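Local coordinates for Ac-ASP-7 (Ancylostoma caninum, PDB 3S6S), which is of unknown function but, as a secreted hookworm protein of the SCP/TAPS family, probably plays a part in host-parasite interactions, at residues Glu20-Phe25 with Met134-Val139; Thr24-Leu29 with Thr115-Ser120; Glu46-Val51 with Lys166-Glu171; Arg61-Leu66 with Val77-Gly82; Glu97-Ser100 with Ser105-Gln108. All coordinates share one frame; numbering follows the deposited sequence.

Contact 1: residues Glu20-Phe25 with Met134-Val139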
# COMPACT_ATOMS: atom_id res chain seq x y z
N GLU A 20 5.97 9.53 0.54
CA GLU A 20 5.37 9.67 1.86
C GLU A 20 3.88 9.87 1.78
O GLU A 20 3.12 9.31 2.57
CB GLU A 20 6.05 10.81 2.60
CG GLU A 20 7.51 10.52 2.84
CD GLU A 20 8.07 11.23 4.04
OE1 GLU A 20 7.44 12.22 4.47
OE2 GLU A 20 9.13 10.79 4.54
N ALA A 21 3.45 10.65 0.79
CA ALA A 21 2.04 10.90 0.58
C ALA A 21 1.31 9.58 0.29
O ALA A 21 0.23 9.32 0.83
CB ALA A 21 1.84 11.90 -0.57
N ILE A 22 1.92 8.74 -0.53
CA ILE A 22 1.32 7.46 -0.91
C ILE A 22 1.34 6.44 0.24
O ILE A 22 0.36 5.73 0.51
CB ILE A 22 2.02 6.89 -2.16
CG1 ILE A 22 1.85 7.87 -3.33
CG2 ILE A 22 1.49 5.49 -2.49
CD1 ILE A 22 2.66 7.53 -4.58
N ASP A 23 2.47 6.41 0.94
CA ASP A 23 2.64 5.56 2.09
C ASP A 23 1.70 5.95 3.22
O ASP A 23 1.12 5.09 3.88
CB ASP A 23 4.09 5.60 2.57
CG ASP A 23 4.28 4.84 3.85
OD1 ASP A 23 4.16 5.46 4.94
OD2 ASP A 23 4.54 3.63 3.77
N THR A 24 1.52 7.25 3.42
CA THR A 24 0.62 7.72 4.48
C THR A 24 -0.84 7.43 4.14
O THR A 24 -1.62 7.01 4.99
CB THR A 24 0.82 9.22 4.80
OG1 THR A 24 2.13 9.42 5.36
CG2 THR A 24 -0.21 9.67 5.80
N PHE A 25 -1.19 7.63 2.87
CA PHE A 25 -2.52 7.28 2.40
C PHE A 25 -2.80 5.80 2.65
O PHE A 25 -3.86 5.44 3.17
CB PHE A 25 -2.66 7.59 0.92
CG PHE A 25 -3.93 7.07 0.31
CD1 PHE A 25 -4.00 5.76 -0.16
CD2 PHE A 25 -5.05 7.89 0.20
CE1 PHE A 25 -5.17 5.28 -0.73
CE2 PHE A 25 -6.23 7.42 -0.35
CZ PHE A 25 -6.29 6.11 -0.83
N MET A 134 0.07 12.67 -14.71
CA MET A 134 0.88 11.72 -13.98
C MET A 134 0.26 10.32 -13.97
O MET A 134 -0.96 10.17 -13.90
CB MET A 134 1.11 12.18 -12.55
CG MET A 134 -0.16 12.46 -11.76
SD MET A 134 0.32 12.94 -10.09
CE MET A 134 1.78 13.93 -10.43
N ASP A 135 1.12 9.31 -14.03
CA ASP A 135 0.70 7.92 -13.90
C ASP A 135 1.49 7.22 -12.81
O ASP A 135 2.72 7.25 -12.81
CB ASP A 135 0.89 7.19 -15.21
CG ASP A 135 -0.01 7.71 -16.29
OD1 ASP A 135 0.51 8.14 -17.34
OD2 ASP A 135 -1.24 7.69 -16.10
N TRP A 136 0.78 6.58 -11.88
CA TRP A 136 1.41 5.82 -10.80
C TRP A 136 1.01 4.34 -10.86
O TRP A 136 -0.15 4.02 -11.14
CB TRP A 136 1.03 6.40 -9.44
CG TRP A 136 1.60 7.76 -9.20
CD1 TRP A 136 1.05 8.97 -9.55
CD2 TRP A 136 2.85 8.06 -8.56
NE1 TRP A 136 1.88 10.00 -9.16
CE2 TRP A 136 2.99 9.47 -8.56
CE3 TRP A 136 3.87 7.28 -8.00
CZ2 TRP A 136 4.11 10.11 -8.01
CZ3 TRP A 136 4.98 7.92 -7.46
CH2 TRP A 136 5.09 9.32 -7.48
N VAL A 137 1.95 3.44 -10.62
CA VAL A 137 1.54 2.11 -10.18
C VAL A 137 2.12 1.77 -8.83
O VAL A 137 3.23 2.19 -8.48
CB VAL A 137 1.73 0.94 -11.25
CG1 VAL A 137 1.98 1.47 -12.65
CG2 VAL A 137 2.77 -0.07 -10.81
N CYS A 138 1.33 1.04 -8.05
CA CYS A 138 1.83 0.38 -6.85
C CYS A 138 1.78 -1.13 -7.03
O CYS A 138 0.87 -1.71 -7.66
CB CYS A 138 1.06 0.80 -5.61
SG CYS A 138 1.27 2.54 -5.22
N VAL A 139 2.81 -1.75 -6.47
CA VAL A 139 3.01 -3.17 -6.50
C VAL A 139 3.06 -3.66 -5.06
O VAL A 139 3.72 -3.06 -4.19
CB VAL A 139 4.33 -3.52 -7.25
CG1 VAL A 139 4.87 -4.86 -6.81
CG2 VAL A 139 4.11 -3.45 -8.78

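Contact 2: residues Thr24-Leu29 with Thr115-Ser120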
# COMPACT_ATOMS: atom_id res chain seq x y z
N THR A 24 1.52 7.25 3.42
CA THR A 24 0.62 7.72 4.48
C THR A 24 -0.84 7.43 4.14
O THR A 24 -1.62 7.01 4.99
CB THR A 24 0.82 9.22 4.80
OG1 THR A 24 2.13 9.42 5.36
CG2 THR A 24 -0.21 9.67 5.80
N PHE A 25 -1.19 7.63 2.87
CA PHE A 25 -2.52 7.28 2.40
C PHE A 25 -2.80 5.80 2.65
O PHE A 25 -3.86 5.44 3.17
CB PHE A 25 -2.66 7.59 0.92
CG PHE A 25 -3.93 7.07 0.31
CD1 PHE A 25 -4.00 5.76 -0.16
CD2 PHE A 25 -5.05 7.89 0.20
CE1 PHE A 25 -5.17 5.28 -0.73
CE2 PHE A 25 -6.23 7.42 -0.35
CZ PHE A 25 -6.29 6.11 -0.83
N HIS A 26 -1.87 4.94 2.27
CA HIS A 26 -2.05 3.51 2.50
C HIS A 26 -2.14 3.16 3.97
O HIS A 26 -3.12 2.57 4.42
CB HIS A 26 -0.91 2.71 1.87
CG HIS A 26 -1.09 2.46 0.41
ND1 HIS A 26 -0.83 3.42 -0.55
CD2 HIS A 26 -1.51 1.36 -0.27
CE1 HIS A 26 -1.06 2.92 -1.75
NE2 HIS A 26 -1.49 1.67 -1.60
N ASN A 27 -1.11 3.51 4.74
CA ASN A 27 -1.06 3.01 6.12
C ASN A 27 -1.99 3.73 7.07
O ASN A 27 -2.51 3.13 8.02
CB ASN A 27 0.38 2.91 6.63
CG ASN A 27 1.12 1.72 6.04
OD1 ASN A 27 0.64 0.57 6.11
ND2 ASN A 27 2.26 1.98 5.40
N GLY A 28 -2.22 5.01 6.79
CA GLY A 28 -3.26 5.75 7.48
C GLY A 28 -4.62 5.08 7.38
O GLY A 28 -5.32 4.93 8.38
N LEU A 29 -4.99 4.65 6.18
CA LEU A 29 -6.29 4.03 6.00
C LEU A 29 -6.28 2.72 6.76
O LEU A 29 -7.19 2.41 7.51
CB LEU A 29 -6.57 3.78 4.53
CG LEU A 29 -8.02 3.93 4.05
CD1 LEU A 29 -8.22 3.08 2.83
CD2 LEU A 29 -9.03 3.57 5.13
N THR A 115 1.96 -7.15 3.13
CA THR A 115 2.91 -6.70 4.15
C THR A 115 3.96 -5.73 3.62
O THR A 115 4.71 -5.14 4.41
CB THR A 115 3.67 -7.87 4.79
OG1 THR A 115 4.66 -8.36 3.88
CG2 THR A 115 2.73 -8.98 5.21
N ARG A 116 4.05 -5.61 2.30
CA ARG A 116 4.95 -4.63 1.70
C ARG A 116 4.52 -4.23 0.30
O ARG A 116 3.79 -4.97 -0.38
CB ARG A 116 6.42 -5.09 1.74
CG ARG A 116 6.69 -6.46 1.18
CD ARG A 116 8.19 -6.68 1.06
NE ARG A 116 8.77 -7.31 2.25
CZ ARG A 116 10.02 -7.08 2.68
NH1 ARG A 116 10.82 -6.24 2.02
NH2 ARG A 116 10.47 -7.69 3.77
N PHE A 117 4.96 -3.04 -0.10
CA PHE A 117 4.63 -2.47 -1.40
C PHE A 117 5.64 -1.41 -1.77
O PHE A 117 6.40 -0.95 -0.93
CB PHE A 117 3.22 -1.86 -1.39
CG PHE A 117 3.13 -0.48 -0.75
CD1 PHE A 117 3.73 -0.22 0.48
CD2 PHE A 117 2.45 0.55 -1.38
CE1 PHE A 117 3.62 1.05 1.06
CE2 PHE A 117 2.35 1.81 -0.81
CZ PHE A 117 2.94 2.06 0.42
N GLY A 118 5.63 -1.01 -3.03
CA GLY A 118 6.38 0.12 -3.52
C GLY A 118 5.66 0.71 -4.73
O GLY A 118 4.90 0.01 -5.40
N CYS A 119 5.90 1.99 -5.00
CA CYS A 119 5.22 2.65 -6.12
C CYS A 119 6.19 3.45 -6.97
O CYS A 119 7.26 3.85 -6.53
CB CYS A 119 4.11 3.57 -5.61
SG CYS A 119 3.09 2.83 -4.32
N SER A 120 5.80 3.68 -8.21
CA SER A 120 6.58 4.53 -9.08
C SER A 120 5.62 5.29 -9.96
O SER A 120 4.48 4.86 -10.16
CB SER A 120 7.54 3.70 -9.92
OG SER A 120 8.30 4.53 -10.77

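Contact 3: residues Glu46-Val51 with Lys166-Glu171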
# COMPACT_ATOMS: atom_id res chain seq x y z
N GLU A 46 -7.13 -7.67 12.77
CA GLU A 46 -5.69 -7.74 12.65
C GLU A 46 -5.34 -7.10 11.33
O GLU A 46 -5.97 -7.37 10.30
CB GLU A 46 -5.22 -9.19 12.69
CG GLU A 46 -3.73 -9.35 12.51
CD GLU A 46 -3.27 -10.77 12.74
OE1 GLU A 46 -4.01 -11.54 13.37
OE2 GLU A 46 -2.16 -11.11 12.28
N MET A 47 -4.36 -6.21 11.35
CA MET A 47 -3.92 -5.55 10.14
C MET A 47 -2.40 -5.44 10.13
O MET A 47 -1.79 -5.20 11.17
CB MET A 47 -4.58 -4.17 10.03
CG MET A 47 -4.18 -3.35 8.80
SD MET A 47 -4.97 -3.85 7.26
CE MET A 47 -6.69 -3.42 7.58
N TYR A 48 -1.79 -5.66 8.97
CA TYR A 48 -0.36 -5.45 8.83
C TYR A 48 -0.14 -4.12 8.18
O TYR A 48 -0.85 -3.77 7.26
CB TYR A 48 0.28 -6.56 7.99
CG TYR A 48 0.67 -7.73 8.85
CD1 TYR A 48 -0.31 -8.50 9.47
CD2 TYR A 48 2.01 -8.05 9.08
CE1 TYR A 48 0.02 -9.56 10.28
CE2 TYR A 48 2.36 -9.12 9.89
CZ TYR A 48 1.35 -9.87 10.49
OH TYR A 48 1.64 -10.93 11.30
N GLY A 49 0.81 -3.34 8.69
CA GLY A 49 1.21 -2.13 8.00
C GLY A 49 1.95 -2.57 6.74
O GLY A 49 2.49 -3.67 6.69
N LEU A 50 1.96 -1.74 5.71
CA LEU A 50 2.76 -2.10 4.56
C LEU A 50 4.15 -1.51 4.71
O LEU A 50 4.33 -0.30 4.88
CB LEU A 50 2.11 -1.59 3.27
CG LEU A 50 0.69 -2.04 2.94
CD1 LEU A 50 0.22 -1.32 1.69
CD2 LEU A 50 0.64 -3.55 2.73
N VAL A 51 5.15 -2.38 4.64
CA VAL A 51 6.51 -1.90 4.56
C VAL A 51 6.76 -1.33 3.17
O VAL A 51 6.51 -2.00 2.18
CB VAL A 51 7.49 -3.04 4.84
CG1 VAL A 51 8.89 -2.63 4.43
CG2 VAL A 51 7.42 -3.44 6.31
N LYS A 166 4.90 -14.84 10.91
CA LYS A 166 5.80 -15.21 12.00
C LYS A 166 6.36 -14.04 12.80
O LYS A 166 5.88 -13.76 13.92
CB LYS A 166 6.94 -16.10 11.47
N GLY A 167 7.37 -13.35 12.26
CA GLY A 167 8.19 -12.47 13.09
C GLY A 167 7.78 -11.02 13.15
O GLY A 167 8.50 -10.13 12.69
N SER A 168 6.63 -10.75 13.76
CA SER A 168 6.01 -9.45 13.61
C SER A 168 6.10 -8.53 14.84
O SER A 168 5.90 -8.98 15.97
CB SER A 168 4.55 -9.62 13.17
OG SER A 168 4.48 -10.53 12.09
N THR A 169 6.37 -7.26 14.60
CA THR A 169 6.31 -6.20 15.61
C THR A 169 5.02 -5.42 15.43
O THR A 169 4.71 -4.98 14.33
CB THR A 169 7.45 -5.17 15.44
OG1 THR A 169 8.72 -5.82 15.44
CG2 THR A 169 7.41 -4.11 16.55
N CYS A 170 4.28 -5.25 16.51
CA CYS A 170 3.11 -4.39 16.51
C CYS A 170 3.54 -2.98 16.88
O CYS A 170 4.16 -2.77 17.91
CB CYS A 170 2.10 -4.88 17.54
SG CYS A 170 0.82 -3.71 17.86
N GLU A 171 3.24 -1.99 16.04
CA GLU A 171 3.72 -0.66 16.36
C GLU A 171 2.67 0.39 16.66
O GLU A 171 2.54 0.84 17.81
CB GLU A 171 4.75 -0.16 15.36
CG GLU A 171 6.15 -0.05 15.98
CD GLU A 171 6.12 0.05 17.52
OE1 GLU A 171 5.31 0.85 18.06
OE2 GLU A 171 6.89 -0.68 18.18

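Contact 4: residues Arg61-Leu66 with Val77-Gly82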
# COMPACT_ATOMS: atom_id res chain seq x y z
N ARG A 61 8.15 0.40 -11.32
CA ARG A 61 8.74 1.11 -12.45
C ARG A 61 8.79 0.21 -13.68
O ARG A 61 8.56 0.67 -14.80
CB ARG A 61 10.14 1.63 -12.12
CG ARG A 61 10.71 2.59 -13.18
CD ARG A 61 12.22 2.91 -13.01
NE ARG A 61 13.07 1.74 -13.24
CZ ARG A 61 13.31 1.20 -14.44
NH1 ARG A 61 12.77 1.72 -15.55
NH2 ARG A 61 14.10 0.12 -14.55
N LYS A 62 9.10 -1.07 -13.49
CA LYS A 62 9.15 -2.02 -14.60
C LYS A 62 7.74 -2.21 -15.16
O LYS A 62 7.55 -2.33 -16.38
CB LYS A 62 9.71 -3.37 -14.16
CG LYS A 62 11.10 -3.34 -13.55
CD LYS A 62 12.17 -3.63 -14.57
CE LYS A 62 13.27 -4.51 -13.99
NZ LYS A 62 14.01 -3.87 -12.87
N GLU A 63 6.77 -2.26 -14.24
CA GLU A 63 5.37 -2.43 -14.60
C GLU A 63 4.85 -1.27 -15.46
O GLU A 63 4.01 -1.47 -16.33
CB GLU A 63 4.50 -2.58 -13.34
CG GLU A 63 3.02 -2.63 -13.63
CD GLU A 63 2.63 -3.90 -14.35
OE1 GLU A 63 1.65 -3.89 -15.13
OE2 GLU A 63 3.30 -4.92 -14.14
N ILE A 64 5.35 -0.07 -15.21
CA ILE A 64 4.94 1.07 -16.01
C ILE A 64 5.47 0.92 -17.43
O ILE A 64 4.76 1.13 -18.41
CB ILE A 64 5.42 2.40 -15.44
CG1 ILE A 64 4.56 2.78 -14.23
CG2 ILE A 64 5.31 3.48 -16.51
CD1 ILE A 64 5.18 3.83 -13.32
N LYS A 65 6.74 0.54 -17.54
CA LYS A 65 7.39 0.39 -18.82
C LYS A 65 6.87 -0.84 -19.56
O LYS A 65 6.81 -0.86 -20.78
CB LYS A 65 8.90 0.29 -18.60
CG LYS A 65 9.71 0.99 -19.65
CD LYS A 65 10.77 1.88 -19.02
CE LYS A 65 11.51 2.67 -20.10
NZ LYS A 65 12.44 3.70 -19.52
N LEU A 66 6.48 -1.86 -18.82
CA LEU A 66 6.07 -3.11 -19.45
C LEU A 66 4.86 -3.73 -18.74
O LEU A 66 5.01 -4.65 -17.94
CB LEU A 66 7.23 -4.11 -19.48
CG LEU A 66 6.96 -5.34 -20.34
CD1 LEU A 66 6.67 -4.93 -21.79
CD2 LEU A 66 8.15 -6.28 -20.27
N VAL A 77 -1.25 -5.22 -7.89
CA VAL A 77 -0.96 -3.98 -8.58
C VAL A 77 -2.13 -3.01 -8.42
O VAL A 77 -3.29 -3.42 -8.51
CB VAL A 77 -0.73 -4.20 -10.10
CG1 VAL A 77 -0.37 -2.88 -10.80
CG2 VAL A 77 0.36 -5.23 -10.34
N THR A 78 -1.82 -1.75 -8.15
CA THR A 78 -2.79 -0.67 -8.31
C THR A 78 -2.25 0.42 -9.25
O THR A 78 -1.05 0.61 -9.38
CB THR A 78 -3.19 -0.02 -6.97
OG1 THR A 78 -2.03 0.57 -6.35
CG2 THR A 78 -3.84 -1.06 -6.06
N ARG A 79 -3.16 1.12 -9.91
CA ARG A 79 -2.77 2.20 -10.80
C ARG A 79 -3.62 3.40 -10.50
O ARG A 79 -4.80 3.28 -10.19
CB ARG A 79 -2.94 1.79 -12.26
CG ARG A 79 -2.57 0.35 -12.51
CD ARG A 79 -2.87 -0.05 -13.94
NE ARG A 79 -1.67 0.10 -14.74
CZ ARG A 79 -0.89 -0.92 -15.08
NH1 ARG A 79 -1.22 -2.16 -14.70
NH2 ARG A 79 0.19 -0.68 -15.82
N PHE A 80 -3.02 4.58 -10.57
CA PHE A 80 -3.80 5.80 -10.44
C PHE A 80 -3.14 6.93 -11.20
O PHE A 80 -1.91 7.04 -11.24
CB PHE A 80 -4.10 6.13 -8.97
CG PHE A 80 -2.90 6.04 -8.06
CD1 PHE A 80 -2.49 4.82 -7.55
CD2 PHE A 80 -2.21 7.20 -7.68
CE1 PHE A 80 -1.39 4.73 -6.69
CE2 PHE A 80 -1.10 7.12 -6.83
CZ PHE A 80 -0.69 5.90 -6.33
N SER A 81 -3.97 7.74 -11.86
CA SER A 81 -3.49 8.80 -12.75
C SER A 81 -4.48 9.94 -12.88
O SER A 81 -5.63 9.85 -12.44
CB SER A 81 -3.19 8.24 -14.14
OG SER A 81 -3.70 6.94 -14.30
N GLY A 82 -4.03 11.02 -13.51
CA GLY A 82 -4.89 12.17 -13.72
C GLY A 82 -4.17 13.33 -14.35
O GLY A 82 -2.96 13.51 -14.16

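Contact 5: residues Glu97-Ser100 with Ser105-Gln108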
# COMPACT_ATOMS: atom_id res chain seq x y z
N GLU A 97 -7.37 10.98 -3.63
CA GLU A 97 -8.74 11.06 -3.16
C GLU A 97 -9.65 10.36 -4.17
O GLU A 97 -10.48 9.53 -3.81
CB GLU A 97 -9.17 12.50 -2.93
CG GLU A 97 -10.41 12.61 -2.04
CD GLU A 97 -10.86 14.05 -1.80
OE1 GLU A 97 -10.00 14.96 -1.79
OE2 GLU A 97 -12.09 14.26 -1.62
N THR A 98 -9.46 10.67 -5.43
CA THR A 98 -10.22 10.00 -6.47
C THR A 98 -9.96 8.49 -6.40
O THR A 98 -10.89 7.69 -6.45
CB THR A 98 -9.88 10.59 -7.85
OG1 THR A 98 -10.34 11.95 -7.89
CG2 THR A 98 -10.55 9.80 -8.95
N PHE A 99 -8.70 8.12 -6.25
CA PHE A 99 -8.28 6.74 -6.14
C PHE A 99 -9.00 6.03 -4.99
O PHE A 99 -9.36 4.85 -5.12
CB PHE A 99 -6.76 6.72 -5.90
CG PHE A 99 -6.17 5.34 -5.73
CD1 PHE A 99 -5.43 5.02 -4.61
CD2 PHE A 99 -6.34 4.37 -6.72
CE1 PHE A 99 -4.87 3.77 -4.45
CE2 PHE A 99 -5.79 3.11 -6.57
CZ PHE A 99 -5.05 2.81 -5.43
N SER A 100 -9.19 6.73 -3.88
CA SER A 100 -9.83 6.14 -2.72
C SER A 100 -11.32 5.88 -2.92
O SER A 100 -11.94 5.24 -2.09
CB SER A 100 -9.65 7.02 -1.48
OG SER A 100 -10.46 8.18 -1.56
N SER A 105 -9.72 -0.95 -6.60
CA SER A 105 -8.34 -0.62 -6.24
C SER A 105 -8.17 -0.72 -4.73
O SER A 105 -7.17 -1.24 -4.25
CB SER A 105 -7.97 0.79 -6.72
OG SER A 105 -7.74 0.81 -8.12
N MET A 106 -9.16 -0.23 -3.98
CA MET A 106 -9.06 -0.18 -2.54
C MET A 106 -9.01 -1.57 -1.89
O MET A 106 -8.43 -1.72 -0.82
CB MET A 106 -10.18 0.67 -1.94
CG MET A 106 -10.05 2.16 -2.25
SD MET A 106 -8.54 2.92 -1.58
CE MET A 106 -7.53 2.97 -3.02
N ARG A 107 -9.59 -2.58 -2.53
CA ARG A 107 -9.43 -3.95 -2.06
C ARG A 107 -7.97 -4.33 -1.86
O ARG A 107 -7.62 -4.95 -0.87
CB ARG A 107 -10.05 -4.95 -3.03
CG ARG A 107 -11.48 -5.26 -2.76
CD ARG A 107 -11.84 -6.52 -3.54
NE ARG A 107 -11.89 -7.67 -2.66
CZ ARG A 107 -11.32 -8.83 -2.91
NH1 ARG A 107 -10.65 -9.01 -4.05
NH2 ARG A 107 -11.44 -9.82 -2.02
N GLN A 108 -7.12 -3.97 -2.83
CA GLN A 108 -5.70 -4.26 -2.69
C GLN A 108 -5.05 -3.41 -1.59
O GLN A 108 -4.32 -3.92 -0.74
CB GLN A 108 -4.98 -4.04 -4.02
CG GLN A 108 -3.48 -4.21 -3.92
CD GLN A 108 -3.06 -5.65 -3.66
OE1 GLN A 108 -3.11 -6.51 -4.56
NE2 GLN A 108 -2.64 -5.93 -2.42

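Contact 1: residues Glu20-Phe25 with Met134-Val139
I22 is the residue through which this turn of helix meets the strand, and its two branches go to different partners, W136 and C138. The first kind of interaction is a CH-pi contact. The longer branch is extended (chi2 172°), which carries CD1 out from the helix until it lies over one face of the indole. CD1 sits 3.9 Å from the centroid of the W136 six-membered ring, displaced toward the rim; I22 CD1 to W136 CE3, at 3.6 Å, is the closest approach between the segments. The second kind is contact with sulfur. With CG1 beside the backbone N (chi1 -61°), the CG2 branch of I22 swings to the far side from that N and reaches C138 SG at 4.0 Å, a sulfur already tied to C119 in a disulfide. I22 therefore packs on the cross-strand disulfide and on the tryptophan two residues earlier, both on the same side of strand 133-140.

No hydrogen bond crosses between the segments; the nearest polar bond lies within the strand. W136 NE1 gives a weak hydrogen bond to M134 SD, 3.5 Å away, with the sulfur in the plane of the indole at its edge, so the buried N-H is turned to a thioether.

This is the helix-on-sheet layer of the alpha-beta-alpha sandwich seen in SCP/TAPS domains. Helix 16-34 lies on one face of the sheet, with helix 88-99 beside it through L92, while V137 points to helix 54-65 on the other face. Strands 116-123 and 76-83 flank 133-140, and F80 of the latter meets the W136 ring.

Contact 2: residues Thr24-Leu29 with Thr115-Ser120
H26 of helix 16-34 and F117 of strand 116-123 meet ring to ring in the buried interior. CE2 of F117 sits over the centre of the imidazole, 3.5 Å above its plane; it is 3.6 Å from H26 ND1 and only a little farther, 3.9 Å, from H26 NE2. The rings are inclined by 43° with centroids 4.5 Å apart, an oblique aromatic pair. F117 gets there because its CG takes the rotamer lying between backbone N and carbonyl carbon (chi1 79°), which stands the phenyl up from the strand toward the helix.

One shell out, polar bonds hold the imidazole. H26 ND1 bonds to I22 O, one turn earlier in the same helix, and NE2 bonds to Y140 OH on the neighbouring strand. F117 is met edge-to-face by Y52, while N27, next along the helix, accepts a bond from L50 N on its OD1.

Both imidazole nitrogens are thus taken up by polar partners, while a single phenyl carbon, F117 CE2, covers one face. Because I22 O can only accept, ND1 must carry hydrogen; the two anchored nitrogens fix the ring's rotation and present its face to F117.

Contact 3: residues Glu46-Val51 with Lys166-Glu171
The hydroxyl of Y48 is gripped by Y165 N, which donates to it, and has S168 OG only 3.0 Å from Y48 OH. The site belongs to the disulfide-rich C-terminal region of this SCP/TAPS protein, where a small two-stranded antiparallel sheet, 169-170 with 175-176, lies against the loop that leads into strand 51-53.

S168 OG bonds in turn to Y165 O. Between them, the two hydroxyls therefore occupy both the N-H and the carbonyl of one residue, Y165, which also turns its ring edge-to-face with that of Y48. Relative to the tyrosine ring, the serine comes in at the edge near its plane, with S168 OG 3.4 Å from Y48 CE2. The Y48 side chain leaves its backbone with CG anti to the carbonyl carbon (chi1 -87°), and from there the ring reaches across to S168 although the nearest CA atoms, of Y48 and C170, are 8.5 Å apart.

E46, from the same loop, bonds to the residues just before this segment: OE2 takes Y164 N, OE1 bonds to T163 OG1, and OE2 also lies in the plane of the Y48 ring at its edge. M47 and G49 also make backbone hydrogen bonds with C175, and C170 is bonded to C156. Just ahead of S168, an inverse gamma turn centred on G167 brings S168 N to 3.1 Å from K166 O, a weak bond.

Contact 4: residues Arg61-Leu66 with Val77-Gly82
E63, near the end of helix 54-65, and R79, on strand 76-83, form a salt bridge at the edge of the sheet in the alpha-beta-alpha sandwich. The strand is the outermost one on this side. R79 NH1 points to E63 OE1 at 3.4 Å with an N-H...O angle of 148°, a weak hydrogen bond; R79 NH2 is 3.6 Å from the same oxygen. Only one carboxylate oxygen faces the arginine. The acid approaches the guanidinium at its edge, with the two planes turned 74° apart, so this is not a flat two-toothed pairing.

The strongest partner of the carboxylate is A70 N, on OE2; G68 N bonds to OE1, so both oxygens are satisfied by the chain running from the end of helix 54-65 into helix 69-72. R79 is then an added charge partner on OE1, and it probably offsets the negative charge of this buried acid. The bend at E63 chi2 (69°) turns the carboxylate toward that loop.

R79 itself lies largely in solvent, and V77, two residues earlier and so on the same face of the strand, adds an apolar touch: E63 CG to V77 CG1, 4.4 Å.

Contact 5: residues Glu97-Ser100 with Ser105-Gln108
F99 and M106 lie across a tight turn between two successive helices, 88-99 and 103-110, and form a Met-aromatic contact. The thioether stands above the phenyl: M106 SD is 5.1 Å from the F99 ring centroid, 25° off the ring normal, and its methyl CE reaches in over the same face, offset toward the rim. The methyl is modelled too close to the ring for its exact height to be trusted, but the side of approach is plain. The methionine chain gets there by bending twice, at chi2 (-62°) and chi3, which folds CE back over the phenyl, while F99 extends its ring with CG anti to the backbone N.

S105 comes at the phenyl obliquely near CE2, again modelled too tightly to lean on, and its OG is hydrogen-bonded to D102 OD2, just ahead of helix 103-110. M106 also rests on S100, with CG 3.6 Å from S100 O and SD 3.7 Å from S100 CA.

Outward from the pair, F99 meets F80 of strand 76-83, and F25 of helix 16-34 packs on both M106 and S100. F99 thus faces the sheet, while M106 and S100 face helix 16-34. S100 OG turns back on the chain and donates to E97 O at 2.6 Å, tilted 17° from the carbonyl plane.

How the contacts relate
Contacts 1 and 2 share helix 16-34 and lie on neighbouring strands of one sheet; their centres are 7 Å apart, and the C119-C138 disulfide joins them, its sulfurs 2.0 Å apart. Contact 4 stands on the next strand outward, its centre 10 Å from that of contact 1, where C138 O and T78 N pair at 2.7 Å. Contact 5 lies on the helix 16-34 side of the sheet and touches contact 1 through F25 CZ and S100 CB, 3.5 Å apart, and contact 4 through F99 on F80. Contact 3 is remote, about 26 Å from contact 4 between centres, but N27 OD1 to L50 N, 2.7 Å, ties its loop to contact 2.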